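Local coordinates for bromo domain-containing protein (PDB 5KO4), which is of unknown function but carries a bromodomain, the helical-bundle module that in other proteins binds acetylated lysine, and so probably reads such marks, at residues T5-V17 and K51-F65. Residues are numbered along the deposited sequence; the frame is centred on the assembly and turned at random.
Sequences TSFYKQCRSILHV and KARLTRYEYTSPSAF. With SO4 (sulfate ion), chain C.
Cys11 packs on the face of Phe65 in this contact, in which helix 8-21 of a bromodomain bundle lies against the end of helix 47-55, the turn after it and the start of helix 62-80. The CB of Cys11 stands almost on the normal of the Phe65 ring, 3.6 Å from its centroid, a CH-pi contact, while SG makes an oblique sulfur-aromatic contact with the same ring, 3.3 Å from Phe65 CD2. Phe7, the N-cap of helix 8-21, repeats the theme: Pro62 CD lies over its ring, 3.9 Å from the centroid. The aromatic pair is T-shaped: Tyr57 turns its edge to the face of Tyr8, with the planes at 77°.

Aliphatic packing continues along segments 8-17 and 51-55, which run nearly antiparallel. Leu54 is a knob in the hole formed by Tyr8, Cys11, Arg12 and Leu15. Its two methyls divide the work: CD2 meets Tyr8 CE2 at 3.8 Å, and CD1 meets Leu15 CD2 at 3.7 Å. That Leu15 methyl also rests on Lys51 CA.

One hydrogen bond crosses the two segments. Tyr8 OH donates to Tyr59 O at 2.5 Å, in the carbonyl plane and on a lone pair, while the Tyr59 hydroxyl bonds to Asp68. Tyr57, at positive phi, is the C-prime residue of the Schellman motif ending helix 47-55. At the start of helix 8-21, Lys9 N donates to O4 of a sulfate, probably from the crystallisation liquor, at 2.9 Å.

The chemistry implies a mainly apolar joint: ring faces and leucine methyls bring the helices together, and one directional bond ties Tyr8 to the backbone between helices 47-55 and 62-80.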
ATOM      1  N   THR A   5      21.624  21.808  22.590  1.00 33.07           N
ATOM      2  CA  THR A   5      20.246  22.020  23.027  1.00 30.99           C
ATOM      3  C   THR A   5      19.491  20.691  23.020  1.00 29.35           C
ATOM      4  O   THR A   5      19.731  19.852  22.151  1.00 29.21           O
ATOM      5  CB  THR A   5      19.546  23.063  22.143  1.00 43.08           C
ATOM      6  OG1 THR A   5      19.373  22.528  20.825  1.00 47.57           O
ATOM      7  CG2 THR A   5      20.315  24.376  22.071  1.00 43.34           C
ATOM      8  N   SER A   6      18.566  20.508  23.972  1.00 21.50           N
ATOM      9  CA  SER A   6      17.821  19.257  24.082  1.00 18.41           C
ATOM     10  C   SER A   6      16.826  19.111  22.941  1.00 18.84           C
ATOM     11  O   SER A   6      16.426  20.099  22.327  1.00 19.24           O
ATOM     12  CB  SER A   6      17.108  19.174  25.420  1.00 17.59           C
ATOM     13  OG  SER A   6      16.218  20.255  25.621  1.00 18.96           O
ATOM     14  N   PHE A   7      16.468  17.872  22.612  1.00 13.27           N
ATOM     15  CA  PHE A   7      15.609  17.657  21.454  1.00 11.75           C
ATOM     16  C   PHE A   7      14.731  16.389  21.533  1.00 12.38           C
ATOM     17  O   PHE A   7      13.811  16.286  20.737  1.00 10.56           O
ATOM     18  CB  PHE A   7      16.472  17.586  20.184  1.00 12.63           C
ATOM     19  CG  PHE A   7      17.469  16.458  20.173  1.00 13.61           C
ATOM     20  CD1 PHE A   7      18.705  16.596  20.784  1.00 14.89           C
ATOM     21  CD2 PHE A   7      17.192  15.272  19.514  1.00 14.45           C
ATOM     22  CE1 PHE A   7      19.628  15.548  20.760  1.00 15.93           C
ATOM     23  CE2 PHE A   7      18.113  14.233  19.497  1.00 17.03           C
ATOM     24  CZ  PHE A   7      19.308  14.367  20.145  1.00 16.08           C
ATOM     25  N   TYR A   8      15.000  15.418  22.423  1.00 10.56           N
ATOM     26  CA  TYR A   8      14.211  14.173  22.406  1.00  9.59           C
ATOM     27  C   TYR A   8      12.722  14.415  22.665  1.00 11.62           C
ATOM     28  O   TYR A   8      11.876  13.781  22.025  1.00 11.44           O
ATOM     29  CB  TYR A   8      14.743  13.163  23.425  1.00 10.18           C
ATOM     30  CG  TYR A   8      15.712  12.183  22.813  1.00 11.66           C
ATOM     31  CD1 TYR A   8      16.994  12.570  22.462  1.00 12.72           C
ATOM     32  CD2 TYR A   8      15.312  10.896  22.487  1.00 12.90           C
ATOM     33  CE1 TYR A   8      17.886  11.674  21.871  1.00 12.78           C
ATOM     34  CE2 TYR A   8      16.185  10.000  21.877  1.00 13.37           C
ATOM     35  CZ  TYR A   8      17.464  10.399  21.555  1.00 12.90           C
ATOM     36  OH  TYR A   8      18.306   9.490  20.951  1.00 14.04           O
ATOM     37  N   LYS A   9      12.396  15.299  23.601  1.00  9.98           N
ATOM     38  CA  LYS A   9      11.009  15.604  23.903  1.00  9.28           C
ATOM     39  C   LYS A   9      10.272  16.052  22.636  1.00 11.77           C
ATOM     40  O   LYS A   9       9.172  15.580  22.360  1.00 12.35           O
ATOM     41  CB  LYS A   9      10.936  16.698  24.981  1.00 10.56           C
ATOM     42  CG  LYS A   9       9.520  17.112  25.348  1.00 14.54           C
ATOM     43  CD  LYS A   9       9.528  18.154  26.442  1.00 17.12           C
ATOM     44  CE  LYS A   9       8.148  18.718  26.679  1.00 23.55           C
ATOM     45  NZ  LYS A   9       8.135  19.655  27.831  1.00 42.78           N
ATOM     46  N   GLN A  10      10.905  16.925  21.847  1.00 10.53           N
ATOM     47  CA  GLN A  10      10.283  17.462  20.643  1.00 10.56           C
ATOM     48  C   GLN A  10      10.227  16.400  19.551  1.00 12.45           C
ATOM     49  O   GLN A  10       9.228  16.318  18.838  1.00 12.97           O
ATOM     50  CB  GLN A  10      11.027  18.700  20.149  1.00 11.70           C
ATOM     51  CG  GLN A  10      10.845  19.928  21.069  1.00 13.74           C
ATOM     52  CD  GLN A  10      11.621  19.823  22.359  1.00 16.69           C
ATOM     53  OE1 GLN A  10      12.704  19.270  22.395  1.00 13.98           O
ATOM     54  NE2 GLN A  10      11.094  20.367  23.441  1.00 18.78           N
ATOM     55  N   CYS A  11      11.255  15.569  19.418  1.00 10.69           N
ATOM     56  CA  CYS A  11      11.213  14.532  18.398  1.00 11.23           C
ATOM     57  C   CYS A  11      10.108  13.539  18.703  1.00 11.53           C
ATOM     58  O   CYS A  11       9.371  13.133  17.797  1.00  9.88           O
ATOM     59  CB  CYS A  11      12.555  13.835  18.285  1.00 11.65           C
ATOM     60  SG  CYS A  11      13.886  14.897  17.657  1.00 16.33           S
ATOM     61  N   ARG A  12       9.962  13.146  19.968  1.00  9.72           N
ATOM     62  CA  ARG A  12       8.883  12.244  20.344  1.00  9.77           C
ATOM     63  C   ARG A  12       7.521  12.863  19.999  1.00 11.44           C
ATOM     64  O   ARG A  12       6.645  12.175  19.468  1.00 11.21           O
ATOM     65  CB  ARG A  12       8.928  11.951  21.843  1.00 11.04           C
ATOM     66  CG  ARG A  12       7.828  10.999  22.279  1.00 12.97           C
ATOM     67  CD  ARG A  12       7.829  10.757  23.770  1.00 13.11           C
ATOM     68  NE  ARG A  12       9.073  10.152  24.212  1.00 13.53           N
ATOM     69  CZ  ARG A  12       9.367   8.859  24.103  1.00 16.70           C
ATOM     70  NH1 ARG A  12       8.492   8.014  23.560  1.00 15.65           N
ATOM     71  NH2 ARG A  12      10.530   8.400  24.538  1.00 16.01           N
ATOM     72  N   SER A  13       7.309  14.142  20.327  0.60 10.36           N
ATOM     73  CA  SER A  13       6.009  14.750  20.055  0.60 10.96           C
ATOM     74  C   SER A  13       5.748  14.860  18.537  0.60 12.01           C
ATOM     75  O   SER A  13       4.628  14.587  18.102  0.60 12.23           O
ATOM     76  CB  SER A  13       5.891  16.117  20.728  0.60 15.01           C
ATOM     77  OG  SER A  13       6.711  17.112  20.145  0.60 17.09           O
ATOM     78  N   ILE A  14       6.770  15.165  17.731  1.00 10.05           N
ATOM     79  CA  ILE A  14       6.587  15.263  16.284  1.00  9.04           C
ATOM     80  C   ILE A  14       6.268  13.890  15.709  1.00 11.05           C
ATOM     81  O   ILE A  14       5.369  13.759  14.881  1.00 10.56           O
ATOM     82  CB  ILE A  14       7.812  15.894  15.597  1.00 11.76           C
ATOM     83  CG1 ILE A  14       7.970  17.369  16.048  1.00 12.05           C
ATOM     84  CG2 ILE A  14       7.674  15.808  14.073  1.00 12.21           C
ATOM     85  CD1 ILE A  14       9.294  17.978  15.737  1.00 16.40           C
ATOM     86  N   LEU A  15       6.951  12.852  16.177  1.00  9.79           N
ATOM     87  CA  LEU A  15       6.643  11.510  15.724  1.00  9.58           C
ATOM     88  C   LEU A  15       5.200  11.125  16.100  1.00 10.99           C
ATOM     89  O   LEU A  15       4.504  10.495  15.300  1.00 10.35           O
ATOM     90  CB  LEU A  15       7.638  10.511  16.307  1.00  9.25           C
ATOM     91  CG  LEU A  15       7.431   9.043  15.892  1.00 11.13           C
ATOM     92  CD1 LEU A  15       7.518   8.861  14.357  1.00 11.65           C
ATOM     93  CD2 LEU A  15       8.444   8.146  16.581  1.00 13.19           C
ATOM     94  N   HIS A  16       4.741  11.502  17.302  1.00 10.07           N
ATOM     95  CA  HIS A  16       3.370  11.213  17.714  1.00 12.08           C
ATOM     96  C   HIS A  16       2.366  11.901  16.785  1.00 13.09           C
ATOM     97  O   HIS A  16       1.373  11.282  16.393  1.00 12.31           O
ATOM     98  CB  HIS A  16       3.144  11.651  19.154  1.00 15.84           C
ATOM     99  CG  HIS A  16       1.787  11.321  19.678  1.00 23.07           C
ATOM    100  ND1 HIS A  16       1.518  10.087  20.245  1.00 27.47           N
ATOM    101  CD2 HIS A  16       0.674  12.087  19.742  1.00 27.78           C
ATOM    102  CE1 HIS A  16       0.247  10.134  20.622  1.00 27.63           C
ATOM    103  NE2 HIS A  16      -0.300  11.319  20.336  1.00 28.00           N
ATOM    104  N   VAL A  17       2.627  13.154  16.408  1.00 10.12           N
ATOM    105  CA  VAL A  17       1.730  13.880  15.506  1.00 10.91           C
ATOM    106  C   VAL A  17       1.651  13.153  14.168  1.00 11.97           C
ATOM    107  O   VAL A  17       0.560  12.900  13.660  1.00 12.90           O
ATOM    108  CB  VAL A  17       2.203  15.352  15.326  1.00 13.50           C
ATOM    109  CG1 VAL A  17       1.465  16.042  14.175  1.00 13.11           C
ATOM    110  CG2 VAL A  17       2.023  16.141  16.616  1.00 14.26           C
ATOM    111  N   LYS A  51      10.450   5.069  16.086  0.55 10.42           N
ATOM    112  CA  LYS A  51      10.069   5.029  17.495  0.55 11.01           C
ATOM    113  C   LYS A  51      11.076   4.186  18.282  0.55 13.10           C
ATOM    114  O   LYS A  51      11.530   4.596  19.348  0.55 12.64           O
ATOM    115  CB  LYS A  51       8.651   4.448  17.637  0.55 13.34           C
ATOM    116  CG  LYS A  51       8.147   4.332  19.070  0.55 19.24           C
ATOM    117  CD  LYS A  51       7.852   5.690  19.690  0.55 27.64           C
ATOM    118  CE  LYS A  51       7.793   5.620  21.192  0.70 31.81           C
ATOM    119  NZ  LYS A  51       6.807   4.621  21.673  0.70 30.81           N
ATOM    120  N   ALA A  52      11.447   3.023  17.744  1.00 11.48           N
ATOM    121  CA  ALA A  52      12.413   2.141  18.418  1.00 12.36           C
ATOM    122  C   ALA A  52      13.782   2.826  18.552  1.00 13.74           C
ATOM    123  O   ALA A  52      14.455   2.693  19.571  1.00 13.28           O
ATOM    124  CB  ALA A  52      12.552   0.837  17.653  1.00 13.53           C
ATOM    125  N   ARG A  53      14.179   3.603  17.540  1.00 11.94           N
ATOM    126  CA  ARG A  53      15.436   4.319  17.584  1.00 11.75           C
ATOM    127  C   ARG A  53      15.407   5.413  18.642  1.00 13.77           C
ATOM    128  O   ARG A  53      16.424   5.641  19.293  1.00 12.96           O
ATOM    129  CB  ARG A  53      15.764   4.895  16.199  1.00 11.03           C
ATOM    130  CG  ARG A  53      16.138   3.774  15.261  1.00 12.84           C
ATOM    131  CD  ARG A  53      16.445   4.206  13.865  1.00 11.63           C
ATOM    132  NE  ARG A  53      16.994   3.065  13.127  1.00 12.96           N
ATOM    133  CZ  ARG A  53      17.466   3.117  11.889  1.00 15.31           C
ATOM    134  NH1 ARG A  53      17.479   4.264  11.226  1.00 13.04           N
ATOM    135  NH2 ARG A  53      17.984   2.032  11.324  1.00 13.90           N
ATOM    136  N   LEU A  54      14.249   6.095  18.840  1.00 11.87           N
ATOM    137  CA  LEU A  54      14.136   7.082  19.915  1.00 13.83           C
ATOM    138  C   LEU A  54      14.292   6.391  21.262  1.00 14.90           C
ATOM    139  O   LEU A  54      15.042   6.858  22.118  1.00 14.34           O
ATOM    140  CB  LEU A  54      12.786   7.816  19.882  1.00 15.66           C
ATOM    141  CG  LEU A  54      12.638   8.919  18.870  1.00 21.56           C
ATOM    142  CD1 LEU A  54      11.193   9.363  18.789  1.00 22.57           C
ATOM    143  CD2 LEU A  54      13.486  10.122  19.232  1.00 22.23           C
ATOM    144  N   THR A  55      13.599   5.258  21.445  1.00 12.90           N
ATOM    145  CA  THR A  55      13.675   4.486  22.676  1.00 13.07           C
ATOM    146  C   THR A  55      15.106   4.022  22.950  1.00 16.14           C
ATOM    147  O   THR A  55      15.561   4.063  24.083  1.00 15.80           O
ATOM    148  CB  THR A  55      12.720   3.294  22.600  1.00 14.14           C
ATOM    149  OG1 THR A  55      11.399   3.788  22.396  1.00 15.29           O
ATOM    150  CG2 THR A  55      12.753   2.421  23.870  1.00 14.19           C
ATOM    151  N   ARG A  56      15.837   3.624  21.910  1.00 12.73           N
ATOM    152  CA  ARG A  56      17.178   3.091  22.079  1.00 12.57           C
ATOM    153  C   ARG A  56      18.281   4.174  22.039  1.00 14.72           C
ATOM    154  O   ARG A  56      19.473   3.831  22.003  1.00 15.55           O
ATOM    155  CB  ARG A  56      17.436   2.054  20.998  1.00 12.12           C
ATOM    156  CG  ARG A  56      16.548   0.840  21.143  1.00 13.39           C
ATOM    157  CD  ARG A  56      16.698  -0.043  19.940  1.00 14.60           C
ATOM    158  NE  ARG A  56      15.926  -1.277  20.044  1.00 17.05           N
ATOM    159  CZ  ARG A  56      16.301  -2.342  20.749  1.00 16.18           C
ATOM    160  NH1 ARG A  56      17.411  -2.310  21.476  1.00 15.26           N
ATOM    161  NH2 ARG A  56      15.554  -3.438  20.752  1.00 16.37           N
ATOM    162  N   TYR A  57      17.891   5.467  22.104  1.00 11.45           N
ATOM    163  CA  TYR A  57      18.805   6.612  22.063  1.00 12.37           C
ATOM    164  C   TYR A  57      19.747   6.576  20.855  1.00 15.53           C
ATOM    165  O   TYR A  57      20.899   7.004  20.971  1.00 17.40           O
ATOM    166  CB  TYR A  57      19.673   6.689  23.335  1.00 14.26           C
ATOM    167  CG  TYR A  57      18.954   7.025  24.611  1.00 14.97           C
ATOM    168  CD1 TYR A  57      18.181   8.179  24.713  1.00 15.41           C
ATOM    169  CD2 TYR A  57      19.231   6.334  25.782  1.00 15.43           C
ATOM    170  CE1 TYR A  57      17.599   8.555  25.918  1.00 14.59           C
ATOM    171  CE2 TYR A  57      18.691   6.724  26.998  1.00 16.47           C
ATOM    172  CZ  TYR A  57      17.874   7.833  27.064  1.00 17.92           C
ATOM    173  OH  TYR A  57      17.339   8.209  28.263  1.00 17.84           O
ATOM    174  N   GLU A  58      19.267   6.114  19.697  1.00 12.15           N
ATOM    175  CA  GLU A  58      20.144   6.002  18.533  1.00 11.93           C
ATOM    176  C   GLU A  58      20.362   7.382  17.853  1.00 14.79           C
ATOM    177  O   GLU A  58      21.253   7.508  17.021  1.00 16.28           O
ATOM    178  CB  GLU A  58      19.589   4.993  17.532  1.00 12.89           C
ATOM    179  CG  GLU A  58      19.565   3.558  18.047  1.00 15.29           C
ATOM    180  CD  GLU A  58      19.148   2.537  16.997  1.00 18.38           C
ATOM    181  OE1 GLU A  58      19.354   2.823  15.805  1.00 14.74           O
ATOM    182  OE2 GLU A  58      18.517   1.508  17.351  1.00 21.09           O
ATOM    183  N   TYR A  59      19.568   8.403  18.212  1.00 12.20           N
ATOM    184  CA  TYR A  59      19.716   9.752  17.679  1.00 11.90           C
ATOM    185  C   TYR A  59      20.561  10.586  18.626  1.00 16.15           C
ATOM    186  O   TYR A  59      20.267  10.655  19.823  1.00 17.22           O
ATOM    187  CB  TYR A  59      18.338  10.383  17.478  1.00 11.86           C
ATOM    188  CG  TYR A  59      17.501   9.610  16.488  1.00 11.71           C
ATOM    189  CD1 TYR A  59      17.920   9.441  15.177  1.00 12.98           C
ATOM    190  CD2 TYR A  59      16.261   9.089  16.846  1.00 11.73           C
ATOM    191  CE1 TYR A  59      17.172   8.704  14.269  1.00 12.01           C
ATOM    192  CE2 TYR A  59      15.504   8.345  15.946  1.00 11.15           C
ATOM    193  CZ  TYR A  59      15.961   8.153  14.656  1.00 11.77           C
ATOM    194  OH  TYR A  59      15.201   7.450  13.753  1.00 12.47           O
ATOM    195  N   THR A  60      21.646  11.165  18.119  1.00 14.16           N
ATOM    196  CA  THR A  60      22.512  11.994  18.943  1.00 14.16           C
ATOM    197  C   THR A  60      22.353  13.457  18.603  1.00 16.02           C
ATOM    198  O   THR A  60      22.941  14.298  19.270  1.00 16.05           O
ATOM    199  CB  THR A  60      23.966  11.566  18.807  1.00 17.43           C
ATOM    200  OG1 THR A  60      24.409  11.842  17.478  1.00 20.06           O
ATOM    201  CG2 THR A  60      24.161  10.102  19.135  1.00 17.50           C
ATOM    202  N   SER A  61      21.520  13.770  17.607  1.00 13.17           N
ATOM    203  CA  SER A  61      21.220  15.141  17.254  1.00 13.25           C
ATOM    204  C   SER A  61      19.892  15.164  16.536  1.00 14.33           C
ATOM    205  O   SER A  61      19.449  14.142  16.003  1.00 14.52           O
ATOM    206  CB  SER A  61      22.306  15.706  16.353  1.00 18.39           C
ATOM    207  OG  SER A  61      22.144  15.215  15.037  1.00 25.22           O
ATOM    208  N   PRO A  62      19.199  16.310  16.514  1.00 11.51           N
ATOM    209  CA  PRO A  62      17.913  16.346  15.820  1.00 11.88           C
ATOM    210  C   PRO A  62      18.027  16.065  14.320  1.00 12.91           C
ATOM    211  O   PRO A  62      17.083  15.537  13.740  1.00 12.19           O
ATOM    212  CB  PRO A  62      17.386  17.760  16.061  1.00 13.96           C
ATOM    213  CG  PRO A  62      18.429  18.489  16.749  1.00 17.06           C
ATOM    214  CD  PRO A  62      19.529  17.593  17.161  1.00 12.76           C
ATOM    215  N   SER A  63      19.175  16.402  13.697  0.50 11.26           N
ATOM    216  CA  SER A  63      19.366  16.185  12.265  0.50 10.69           C
ATOM    217  C   SER A  63      19.224  14.712  11.883  0.50 12.65           C
ATOM    218  O   SER A  63      18.692  14.421  10.823  0.50 11.97           O
ATOM    219  CB  SER A  63      20.729  16.700  11.817  0.50 15.62           C
ATOM    220  OG  SER A  63      20.882  16.568  10.413  0.50 29.25           O
ATOM    221  N   ALA A  64      19.691  13.783  12.737  1.00 10.65           N
ATOM    222  CA  ALA A  64      19.607  12.358  12.433  1.00 11.37           C
ATOM    223  C   ALA A  64      18.157  11.864  12.485  1.00 12.35           C
ATOM    224  O   ALA A  64      17.747  11.059  11.650  1.00 12.46           O
ATOM    225  CB  ALA A  64      20.464  11.568  13.399  1.00 13.22           C
ATOM    226  N   PHE A  65      17.370  12.383  13.433  1.00  9.79           N
ATOM    227  CA  PHE A  65      15.944  12.059  13.510  1.00  9.09           C
ATOM    228  C   PHE A  65      15.215  12.623  12.277  1.00 10.46           C
ATOM    229  O   PHE A  65      14.452  11.906  11.625  1.00 10.92           O
ATOM    230  CB  PHE A  65      15.363  12.632  14.804  1.00  9.00           C
ATOM    231  CG  PHE A  65      13.860  12.618  14.869  1.00  8.18           C
ATOM    232  CD1 PHE A  65      13.175  11.460  15.194  1.00  9.64           C
ATOM    233  CD2 PHE A  65      13.131  13.758  14.601  1.00  8.71           C
ATOM    234  CE1 PHE A  65      11.780  11.448  15.245  1.00 10.53           C
ATOM    235  CE2 PHE A  65      11.743  13.758  14.708  1.00 10.46           C
ATOM    236  CZ  PHE A  65      11.076  12.603  15.030  1.00  9.39           C
TER
HETATM  237  S   SO4 C 201      14.696  16.164  26.711  1.00 12.26           S
HETATM  238  O1  SO4 C 201      14.927  17.452  27.402  1.00 13.52           O
HETATM  239  O2  SO4 C 201      13.524  15.562  27.350  1.00 11.93           O
HETATM  240  O3  SO4 C 201      15.867  15.336  26.842  1.00 11.52           O
HETATM  241  O4  SO4 C 201      14.439  16.421  25.282  1.00 13.41           O